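Local structure of ankyrin repeat domain-containing protein EMB506, chloroplastic (Arabidopsis thaliana, 6JD6) at residues A[123-126]-A[127-131]; A[161-164]-A[165-169]; A[262-265]-A[266-270]. The protein takes part in the first differentiation of the proplastid during embryo development, is needed for normal cotyledon and leaf margins, and has molecular condensate scaffold activity. All coordinates share one frame; numbering follows the deposited sequence.

Contact 1: residues A[123-126]-A[127-131]; sequences MQIQ and LMDNL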
ATOM      1  N   MET A 123     -10.371   1.736  -4.714  1.00 37.19           N
ATOM      2  CA  MET A 123     -10.868   2.819  -5.564  1.00 40.52           C
ATOM      3  C   MET A 123     -12.354   3.116  -5.360  1.00 40.05           C
ATOM      4  O   MET A 123     -13.071   3.375  -6.320  1.00 43.65           O
ATOM      5  CB  MET A 123     -10.621   2.494  -7.040  1.00 45.01           C
ATOM      6  CG  MET A 123      -9.162   2.268  -7.405  1.00 47.90           C
ATOM      7  SD  MET A 123      -8.252   3.819  -7.443  1.00 91.67           S
ATOM      8  CE  MET A 123      -9.442   4.885  -8.264  1.00 56.76           C
ATOM      9  N   GLN A 124     -12.814   3.081  -4.115  1.00 38.40           N
ATOM     10  CA  GLN A 124     -14.227   3.302  -3.824  1.00 37.59           C
ATOM     11  C   GLN A 124     -14.453   4.686  -3.224  1.00 37.69           C
ATOM     12  O   GLN A 124     -14.761   4.821  -2.039  1.00 38.15           O
ATOM     13  CB  GLN A 124     -14.748   2.222  -2.874  1.00 36.31           C
ATOM     14  CG  GLN A 124     -14.732   0.814  -3.455  1.00 36.50           C
ATOM     15  CD  GLN A 124     -15.935   0.519  -4.342  1.00 37.98           C
ATOM     16  OE1 GLN A 124     -16.531   1.422  -4.928  1.00 40.41           O
ATOM     17  NE2 GLN A 124     -16.301  -0.756  -4.434  1.00 36.36           N
ATOM     18  N   ILE A 125     -14.306   5.710  -4.054  1.00 38.52           N
ATOM     19  CA  ILE A 125     -14.344   7.088  -3.585  1.00 41.47           C
ATOM     20  C   ILE A 125     -15.691   7.478  -2.966  1.00 43.97           C
ATOM     21  O   ILE A 125     -15.734   8.046  -1.873  1.00 45.36           O
ATOM     22  CB  ILE A 125     -13.946   8.066  -4.708  1.00 45.40           C
ATOM     23  CG1 ILE A 125     -12.442   7.963  -4.974  1.00 45.15           C
ATOM     24  CG2 ILE A 125     -14.321   9.493  -4.345  1.00 48.16           C
ATOM     25  CD1 ILE A 125     -11.955   8.862  -6.089  1.00 46.42           C
ATOM     26  N   GLN A 126     -16.783   7.163  -3.655  1.00 44.25           N
ATOM     27  CA  GLN A 126     -18.113   7.488  -3.149  1.00 44.33           C
ATOM     28  C   GLN A 126     -18.383   6.838  -1.789  1.00 42.80           C
ATOM     29  O   GLN A 126     -18.934   7.471  -0.888  1.00 43.83           O
ATOM     30  CB  GLN A 126     -19.192   7.095  -4.158  1.00 46.23           C
ATOM     31  CG  GLN A 126     -20.606   7.464  -3.720  1.00 50.46           C
ATOM     32  CD  GLN A 126     -20.760   8.948  -3.448  0.37 54.35           C
ATOM     33  OE1 GLN A 126     -20.591   9.775  -4.345  0.56 55.82           O
ATOM     34  NE2 GLN A 126     -21.074   9.293  -2.206  0.81 55.99           N
ATOM     35  N   LEU A 127     -17.974   5.583  -1.632  1.00 40.80           N
ATOM     36  CA  LEU A 127     -18.162   4.887  -0.361  1.00 39.97           C
ATOM     37  C   LEU A 127     -17.330   5.509   0.758  1.00 40.42           C
ATOM     38  O   LEU A 127     -17.753   5.531   1.915  1.00 41.41           O
ATOM     39  CB  LEU A 127     -17.854   3.396  -0.496  1.00 37.01           C
ATOM     40  CG  LEU A 127     -18.861   2.594  -1.319  1.00 37.51           C
ATOM     41  CD1 LEU A 127     -18.468   1.122  -1.349  1.00 35.99           C
ATOM     42  CD2 LEU A 127     -20.273   2.764  -0.761  1.00 38.54           C
ATOM     43  N   MET A 128     -16.149   6.014   0.410  1.00 40.22           N
ATOM     44  CA  MET A 128     -15.331   6.755   1.366  1.00 39.58           C
ATOM     45  C   MET A 128     -16.062   8.005   1.832  1.00 41.82           C
ATOM     46  O   MET A 128     -16.151   8.268   3.032  1.00 41.75           O
ATOM     47  CB  MET A 128     -13.991   7.154   0.747  1.00 37.73           C
ATOM     48  CG  MET A 128     -13.102   5.985   0.386  1.00 35.91           C
ATOM     49  SD  MET A 128     -11.523   6.513  -0.304  1.00 46.54           S
ATOM     50  CE  MET A 128     -10.755   7.231   1.139  1.00 38.71           C
ATOM     51  N   ASP A 129     -16.585   8.768   0.874  1.00 43.65           N
ATOM     52  CA  ASP A 129     -17.330   9.987   1.183  1.00 47.86           C
ATOM     53  C   ASP A 129     -18.511   9.713   2.109  1.00 50.77           C
ATOM     54  O   ASP A 129     -18.765  10.483   3.033  1.00 53.33           O
ATOM     55  CB  ASP A 129     -17.808  10.688  -0.096  1.00 50.16           C
ATOM     56  CG  ASP A 129     -16.677  11.390  -0.838  1.00 52.46           C
ATOM     57  OD1 ASP A 129     -15.573  11.510  -0.269  1.00 50.96           O
ATOM     58  OD2 ASP A 129     -16.894  11.830  -1.988  1.00 55.78           O
ATOM     59  N   ASN A 130     -19.225   8.615   1.866  1.00 50.28           N
ATOM     60  CA  ASN A 130     -20.350   8.234   2.719  1.00 49.35           C
ATOM     61  C   ASN A 130     -19.926   8.000   4.167  1.00 48.43           C
ATOM     62  O   ASN A 130     -20.609   8.421   5.100  1.00 50.94           O
ATOM     63  CB  ASN A 130     -21.060   6.993   2.173  1.00 49.37           C
ATOM     64  CG  ASN A 130     -21.708   7.235   0.824  1.00 51.96           C
ATOM     65  OD1 ASN A 130     -21.848   8.379   0.384  1.00 54.98           O
ATOM     66  ND2 ASN A 130     -22.117   6.159   0.162  1.00 50.78           N
ATOM     67  N   LEU A 131     -18.797   7.323   4.348  1.00 45.74           N
ATOM     68  CA  LEU A 131     -18.257   7.082   5.682  1.00 47.65           C
ATOM     69  C   LEU A 131     -17.892   8.389   6.368  1.00 50.39           C
ATOM     70  O   LEU A 131     -18.238   8.612   7.527  1.00 52.11           O
ATOM     71  CB  LEU A 131     -17.021   6.187   5.607  1.00 45.52           C
ATOM     72  CG  LEU A 131     -17.256   4.681   5.609  1.00 48.02           C
ATOM     73  CD1 LEU A 131     -15.938   3.960   5.421  1.00 45.68           C
ATOM     74  CD2 LEU A 131     -17.916   4.257   6.911  1.00 49.39           C
TER
HETATM   75  O   HOH W   1     -17.434   3.912  -4.253  1.00 39.09           O
HETATM   76  O   HOH W   2     -17.918  10.735  -5.080  1.00 67.03           O
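Q126 and N130, one helical turn apart, meet through their side-chain amides: NE2 of Q126 donates to OD1 of N130 at 2.9 Å. The carbonyl of N130 receives this N-H from above its plane, whereas OD1 lies close to the plane of the Q126 amide; the two amides are turned 40° against each other, and the bond is bent. Two torsions bring the glutamine there. CG stands opposite the backbone N (chi1 -177°), and the chain then folds at chi2 (58°), carrying NE2 on toward N130. The other end of the same amide is tied as well, since a water donates to OE1 of Q126 and, weakly, to OD2 of D129.

Q124, at the N-cap position, lies alongside L127, its CD 4.0 Å from CD1 of the leucine. A second water bridges the first turn, giving a hydrogen to OE1 of Q124 and accepting one from the backbone N of L127, while NE2 of Q124 bonds to the backbone of the chain of another protein. The backbone O of Q124 accepts from N of M128 at 3.1 Å, and CG of M128 rests 3.2 Å from that same oxygen. I125 runs beside D129, with CG2 4.2 Å from OD2; the strongest polar partner of the aspartate is H163 of the next repeat.

M123, with positive phi, is the C-prime residue of the Schellman motif that ends helix 115-121, and Q124 directly precedes helix 125-133. This tight helix-turn-helix connection is characteristic of an ankyrin repeat, here ANK 1.

Contact 2: residues A[161-164]-A[165-169]; sequences ISHL and LRKGA. With SO4 (sulfate ion), chain I.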
ATOM      1  N   ILE A 161      -5.931   9.753  -3.870  1.00 35.02           N
ATOM      2  CA  ILE A 161      -5.051  10.689  -3.176  1.00 37.38           C
ATOM      3  C   ILE A 161      -5.500  12.137  -3.361  1.00 40.88           C
ATOM      4  O   ILE A 161      -5.709  12.858  -2.384  1.00 43.79           O
ATOM      5  CB  ILE A 161      -3.595  10.539  -3.655  1.00 37.96           C
ATOM      6  CG1 ILE A 161      -3.036   9.188  -3.206  1.00 36.55           C
ATOM      7  CG2 ILE A 161      -2.736  11.691  -3.134  1.00 37.90           C
ATOM      8  CD1 ILE A 161      -1.834   8.718  -4.009  1.00 37.33           C
ATOM      9  N   SER A 162      -5.670  12.555  -4.611  1.00 40.92           N
ATOM     10  CA  SER A 162      -6.053  13.932  -4.898  1.00 44.99           C
ATOM     11  C   SER A 162      -7.453  14.256  -4.373  1.00 45.42           C
ATOM     12  O   SER A 162      -7.718  15.386  -3.965  1.00 44.16           O
ATOM     13  CB  SER A 162      -5.960  14.222  -6.397  1.00 50.49           C
ATOM     14  OG  SER A 162      -6.907  13.464  -7.123  1.00 55.82           O
ATOM     15  N   HIS A 163      -8.341  13.265  -4.383  1.00 44.41           N
ATOM     16  CA  HIS A 163      -9.683  13.441  -3.837  1.00 43.97           C
ATOM     17  C   HIS A 163      -9.628  13.734  -2.341  1.00 41.90           C
ATOM     18  O   HIS A 163     -10.267  14.667  -1.862  1.00 44.11           O
ATOM     19  CB  HIS A 163     -10.545  12.198  -4.084  1.00 45.19           C
ATOM     20  CG  HIS A 163     -11.899  12.272  -3.449  1.00 45.65           C
ATOM     21  ND1 HIS A 163     -12.969  12.900  -4.048  1.00 47.89           N
ATOM     22  CD2 HIS A 163     -12.353  11.814  -2.258  1.00 45.91           C
ATOM     23  CE1 HIS A 163     -14.026  12.820  -3.260  1.00 47.46           C
ATOM     24  NE2 HIS A 163     -13.678  12.166  -2.165  1.00 47.32           N
ATOM     25  N   LEU A 164      -8.863  12.925  -1.613  1.00 39.54           N
ATOM     26  CA  LEU A 164      -8.691  13.092  -0.171  1.00 40.61           C
ATOM     27  C   LEU A 164      -8.121  14.461   0.183  1.00 42.09           C
ATOM     28  O   LEU A 164      -8.587  15.111   1.117  1.00 43.13           O
ATOM     29  CB  LEU A 164      -7.782  11.995   0.389  1.00 38.34           C
ATOM     30  CG  LEU A 164      -8.386  10.594   0.504  1.00 38.28           C
ATOM     31  CD1 LEU A 164      -7.315   9.576   0.877  1.00 34.43           C
ATOM     32  CD2 LEU A 164      -9.506  10.593   1.529  1.00 36.30           C
ATOM     33  N   LEU A 165      -7.111  14.895  -0.566  1.00 41.90           N
ATOM     34  CA  LEU A 165      -6.492  16.199  -0.339  1.00 41.89           C
ATOM     35  C   LEU A 165      -7.479  17.332  -0.574  1.00 45.83           C
ATOM     36  O   LEU A 165      -7.507  18.304   0.180  1.00 49.01           O
ATOM     37  CB  LEU A 165      -5.255  16.378  -1.223  1.00 40.19           C
ATOM     38  CG  LEU A 165      -4.056  15.506  -0.841  1.00 41.64           C
ATOM     39  CD1 LEU A 165      -2.944  15.608  -1.874  1.00 41.32           C
ATOM     40  CD2 LEU A 165      -3.539  15.893   0.533  1.00 41.49           C
ATOM     41  N   ARG A 166      -8.293  17.209  -1.619  1.00 46.95           N
ATOM     42  CA  ARG A 166      -9.301  18.226  -1.902  1.00 51.24           C
ATOM     43  C   ARG A 166     -10.353  18.259  -0.800  1.00 50.83           C
ATOM     44  O   ARG A 166     -10.915  19.310  -0.504  1.00 50.95           O
ATOM     45  CB  ARG A 166      -9.957  18.001  -3.266  1.00 53.87           C
ATOM     46  CG  ARG A 166      -9.083  18.402  -4.447  1.00 55.59           C
ATOM     47  CD  ARG A 166      -9.868  18.397  -5.755  1.00 56.94           C
ATOM     48  NE  ARG A 166     -10.429  17.082  -6.053  0.69 55.85           N
ATOM     49  CZ  ARG A 166      -9.770  16.114  -6.682  0.65 53.82           C
ATOM     50  NH1 ARG A 166      -8.521  16.310  -7.081  0.73 54.38           N
ATOM     51  NH2 ARG A 166     -10.357  14.948  -6.913  0.81 51.46           N
ATOM     52  N   LYS A 167     -10.603  17.106  -0.184  1.00 50.27           N
ATOM     53  CA  LYS A 167     -11.559  17.021   0.917  1.00 53.98           C
ATOM     54  C   LYS A 167     -10.987  17.450   2.274  1.00 54.35           C
ATOM     55  O   LYS A 167     -11.700  17.460   3.278  1.00 56.29           O
ATOM     56  CB  LYS A 167     -12.164  15.619   1.014  1.00 54.53           C
ATOM     57  CG  LYS A 167     -13.510  15.511   0.328  1.00 62.21           C
ATOM     58  CD  LYS A 167     -14.324  14.347   0.861  1.00 67.02           C
ATOM     59  CE  LYS A 167     -15.800  14.557   0.560  1.00 71.89           C
ATOM     60  NZ  LYS A 167     -16.009  14.958  -0.862  1.00 74.74           N
ATOM     61  N   GLY A 168      -9.705  17.802   2.303  1.00 50.27           N
ATOM     62  CA  GLY A 168      -9.103  18.343   3.508  1.00 47.72           C
ATOM     63  C   GLY A 168      -8.322  17.354   4.354  1.00 46.45           C
ATOM     64  O   GLY A 168      -8.025  17.632   5.516  1.00 48.75           O
ATOM     65  N   ALA A 169      -7.988  16.197   3.786  1.00 40.53           N
ATOM     66  CA  ALA A 169      -7.121  15.251   4.478  1.00 39.49           C
ATOM     67  C   ALA A 169      -5.800  15.940   4.806  1.00 41.96           C
ATOM     68  O   ALA A 169      -5.246  16.662   3.976  1.00 41.93           O
ATOM     69  CB  ALA A 169      -6.884  14.014   3.629  1.00 35.98           C
TER
HETATM   70  S   SO4 I 307     -14.071  15.392  -6.219  1.00131.15           S
HETATM   71  O1  SO4 I 307     -14.254  16.280  -7.364  1.00133.46           O
HETATM   72  O2  SO4 I 307     -13.263  16.064  -5.204  1.00130.41           O
HETATM   73  O3  SO4 I 307     -15.376  15.053  -5.659  1.00131.80           O
HETATM   74  O4  SO4 I 307     -13.393  14.173  -6.651  1.00128.76           O
HETATM   75  O   HOH W   3      -9.579  12.658  -7.989  1.00 58.85           O
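Oxygen O4 of a sulfate ion is gripped by two side chains of one helical turn, H163 and R166. ND1 of H163 donates to O4 at 2.9 Å, in a nearly straight bond (166°). NH2 of R166 donates to the same oxygen at 3.1 Å. NE of R166 holds a second oxygen, O2, at 3.1 Å, close to the guanidinium plane, so the arginine binds the anion with two N-H groups along one edge. The ion, probably from the crystallisation liquor, sits where these donors converge.

R166 reaches it by folding back over its own helix. Its chain bends at chi3 (-59°), which lays the guanidinium over S162, with the backbone O of that serine beneath one face. NH1 makes a weak bond to OG of S162 at 3.3 Å, and a water joins this OG to NH2. H163 has CG opposite its backbone N (chi1 175°), and the ring lies beside the K167 chain, whose CD comes within 3.8 Å of NE2. That ring nitrogen is bonded to OD1 of D129, so both ring nitrogens have partners, which probably fixes the rotation of the imidazole. Replacing H163 with a leucine would probably leave D129 without this hydrogen-bonding mate and the sulfate held by R166 alone in this turn.

At the end of the helix, G168 takes positive phi in a Schellman motif, and N of A169 donates to O of L164 at 2.9 Å. The methyl of A169 packs on CB of L164, 3.9 Å away.

Helix 158-166 stands between its neighbours: H163 and L164 lean on helix 125-133, while I161 and L165 reach both helix 148-154 of their own repeat and helix 191-199 beyond.

Contact 3: residues A[262-265]-A[266-270]; sequences DLVK and LLKIM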
ATOM      1  N   ASP A 262      24.951  10.032 -12.063  1.00 40.73           N
ATOM      2  CA  ASP A 262      23.927  11.025 -12.368  1.00 43.70           C
ATOM      3  C   ASP A 262      23.340  11.619 -11.096  1.00 42.46           C
ATOM      4  O   ASP A 262      23.139  12.830 -11.003  1.00 45.84           O
ATOM      5  CB  ASP A 262      22.808  10.418 -13.217  1.00 45.23           C
ATOM      6  CG  ASP A 262      23.235  10.167 -14.646  1.00 50.82           C
ATOM      7  OD1 ASP A 262      24.252  10.753 -15.074  1.00 53.58           O
ATOM      8  OD2 ASP A 262      22.551   9.389 -15.342  1.00 52.66           O
ATOM      9  N   LEU A 263      23.066  10.759 -10.122  1.00 36.44           N
ATOM     10  CA  LEU A 263      22.526  11.202  -8.843  1.00 35.68           C
ATOM     11  C   LEU A 263      23.519  12.092  -8.089  1.00 36.87           C
ATOM     12  O   LEU A 263      23.138  13.127  -7.535  1.00 37.79           O
ATOM     13  CB  LEU A 263      22.104   9.999  -7.995  1.00 33.32           C
ATOM     14  CG  LEU A 263      20.877   9.257  -8.541  1.00 34.63           C
ATOM     15  CD1 LEU A 263      20.715   7.906  -7.874  1.00 33.90           C
ATOM     16  CD2 LEU A 263      19.611  10.093  -8.366  1.00 30.47           C
ATOM     17  N   VAL A 264      24.787  11.689  -8.079  1.00 37.66           N
ATOM     18  CA  VAL A 264      25.844  12.476  -7.446  1.00 38.95           C
ATOM     19  C   VAL A 264      25.923  13.863  -8.077  1.00 42.96           C
ATOM     20  O   VAL A 264      26.040  14.874  -7.383  1.00 43.49           O
ATOM     21  CB  VAL A 264      27.218  11.776  -7.569  1.00 41.50           C
ATOM     22  CG1 VAL A 264      28.362  12.763  -7.321  1.00 42.09           C
ATOM     23  CG2 VAL A 264      27.300  10.598  -6.612  1.00 38.45           C
ATOM     24  N   LYS A 265      25.840  13.898  -9.401  1.00 44.74           N
ATOM     25  CA  LYS A 265      25.878  15.143 -10.152  1.00 47.80           C
ATOM     26  C   LYS A 265      24.741  16.079  -9.732  1.00 44.00           C
ATOM     27  O   LYS A 265      24.972  17.248  -9.441  1.00 44.62           O
ATOM     28  CB  LYS A 265      25.829  14.839 -11.650  1.00 54.73           C
ATOM     29  CG  LYS A 265      25.958  16.037 -12.558  1.00 63.86           C
ATOM     30  CD  LYS A 265      26.549  15.631 -13.903  1.00 72.19           C
ATOM     31  CE  LYS A 265      25.794  14.455 -14.516  1.00 76.53           C
ATOM     32  NZ  LYS A 265      26.317  14.102 -15.869  1.00 80.63           N
ATOM     33  N   LEU A 266      23.520  15.554  -9.684  1.00 41.99           N
ATOM     34  CA  LEU A 266      22.374  16.312  -9.194  1.00 42.36           C
ATOM     35  C   LEU A 266      22.602  16.852  -7.783  1.00 42.20           C
ATOM     36  O   LEU A 266      22.241  17.987  -7.475  1.00 42.33           O
ATOM     37  CB  LEU A 266      21.112  15.446  -9.201  1.00 42.05           C
ATOM     38  CG  LEU A 266      20.469  15.158 -10.559  1.00 42.93           C
ATOM     39  CD1 LEU A 266      19.306  14.190 -10.401  1.00 38.59           C
ATOM     40  CD2 LEU A 266      20.009  16.453 -11.213  1.00 44.51           C
ATOM     41  N   LEU A 267      23.202  16.029  -6.927  1.00 38.90           N
ATOM     42  CA  LEU A 267      23.396  16.385  -5.527  1.00 37.30           C
ATOM     43  C   LEU A 267      24.521  17.394  -5.330  1.00 37.98           C
ATOM     44  O   LEU A 267      24.591  18.052  -4.296  1.00 38.13           O
ATOM     45  CB  LEU A 267      23.660  15.130  -4.690  1.00 34.35           C
ATOM     46  CG  LEU A 267      22.465  14.197  -4.507  1.00 35.65           C
ATOM     47  CD1 LEU A 267      22.918  12.828  -4.015  1.00 30.98           C
ATOM     48  CD2 LEU A 267      21.452  14.811  -3.545  1.00 36.49           C
ATOM     49  N   LYS A 268      25.397  17.517  -6.320  1.00 40.14           N
ATOM     50  CA  LYS A 268      26.522  18.443  -6.224  1.00 45.99           C
ATOM     51  C   LYS A 268      26.229  19.785  -6.885  1.00 55.59           C
ATOM     52  O   LYS A 268      26.907  20.774  -6.617  1.00 60.03           O
ATOM     53  CB  LYS A 268      27.782  17.824  -6.832  1.00 43.06           C
ATOM     54  CG  LYS A 268      28.417  16.743  -5.969  1.00 42.48           C
ATOM     55  CD  LYS A 268      28.922  17.317  -4.650  1.00 41.77           C
ATOM     56  CE  LYS A 268      29.681  16.273  -3.843  1.00 40.69           C
ATOM     57  NZ  LYS A 268      30.217  16.822  -2.557  1.00 42.76           N
ATOM     58  N   ILE A 269      25.212  19.817  -7.740  1.00 59.95           N
ATOM     59  CA  ILE A 269      24.903  21.016  -8.513  1.00 65.87           C
ATOM     60  C   ILE A 269      23.574  21.669  -8.116  1.00 70.45           C
ATOM     61  O   ILE A 269      23.515  22.879  -7.910  1.00 73.24           O
ATOM     62  CB  ILE A 269      24.913  20.710 -10.021  1.00 67.64           C
ATOM     63  CG1 ILE A 269      26.309  20.252 -10.447  1.00 69.36           C
ATOM     64  CG2 ILE A 269      24.487  21.929 -10.819  1.00 70.80           C
ATOM     65  CD1 ILE A 269      26.397  19.814 -11.892  1.00 71.48           C
ATOM     66  N   MET A 270      22.515  20.868  -8.008  1.00 70.86           N
ATOM     67  CA  MET A 270      21.194  21.384  -7.642  1.00 72.45           C
ATOM     68  C   MET A 270      21.092  21.697  -6.144  1.00 72.82           C
ATOM     69  O   MET A 270      21.668  20.984  -5.318  1.00 68.44           O
ATOM     70  CB  MET A 270      20.094  20.391  -8.043  1.00 70.44           C
ATOM     71  CG  MET A 270      19.997  20.126  -9.538  1.00 71.96           C
ATOM     72  SD  MET A 270      19.613  21.607 -10.494  1.00108.46           S
ATOM     73  CE  MET A 270      19.720  20.969 -12.166  1.00112.42           C
TER
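The last turns of helix 260-269, the second helix of ANK 5, bring K265 and I269 alongside each other. CG of the lysine lies 3.9 Å from CD1 of the isoleucine. K265 sends CG opposite its backbone N (chi1 -176°), which sets this methylene beside I269. On the other side of the touch, an extended chi2 of 175° carries CD1 of I269 to the lysine. CG1 of I269 lies 3.4 Å from the backbone O of K265.

That carbonyl shows the helix coming to its end. It accepts from N of K268 at 3.2 Å, with the donor well above the carbonyl plane, and more weakly from N of I269. N of K268 also has a weak bond to O of V264, whereas two residues earlier N of L266 donates to O of D262 in a straighter bond (169°). CG of K268 lies 3.3 Å from O of V264.

D262 points its carboxylate to R224, with which OD2 forms a salt bridge. Among its neighbours, the helix sets V264 and L267 against helix 247-252; L263 of the helix, and M270 just past its end, touch helix 224-232. V264, K265, K268 and I269 each also touch an apolar side chain of the chain of another protein.

Along the chain the contacts come in order, in repeats ANK 1, ANK 2 and ANK 5, each on the second helix of its repeat: 125-133, 158-166 and 260-269. Contacts 1 and 2 are neighbours, with centres about 12 Å apart, and they touch: D129 serves H163 and K167, while M128 packs on L164, so polar and apolar links join adjacent repeats. Contact 3 lies far along the row, about 33 Å from contact 2 and about 42 Å from contact 1, centre to centre; contacts 1 and 3 lie on opposite sides of the chain's centre. Contacts 1 and 3 both meet the chain of another protein, consistent with an elongated repeat array offering well-separated binding surfaces.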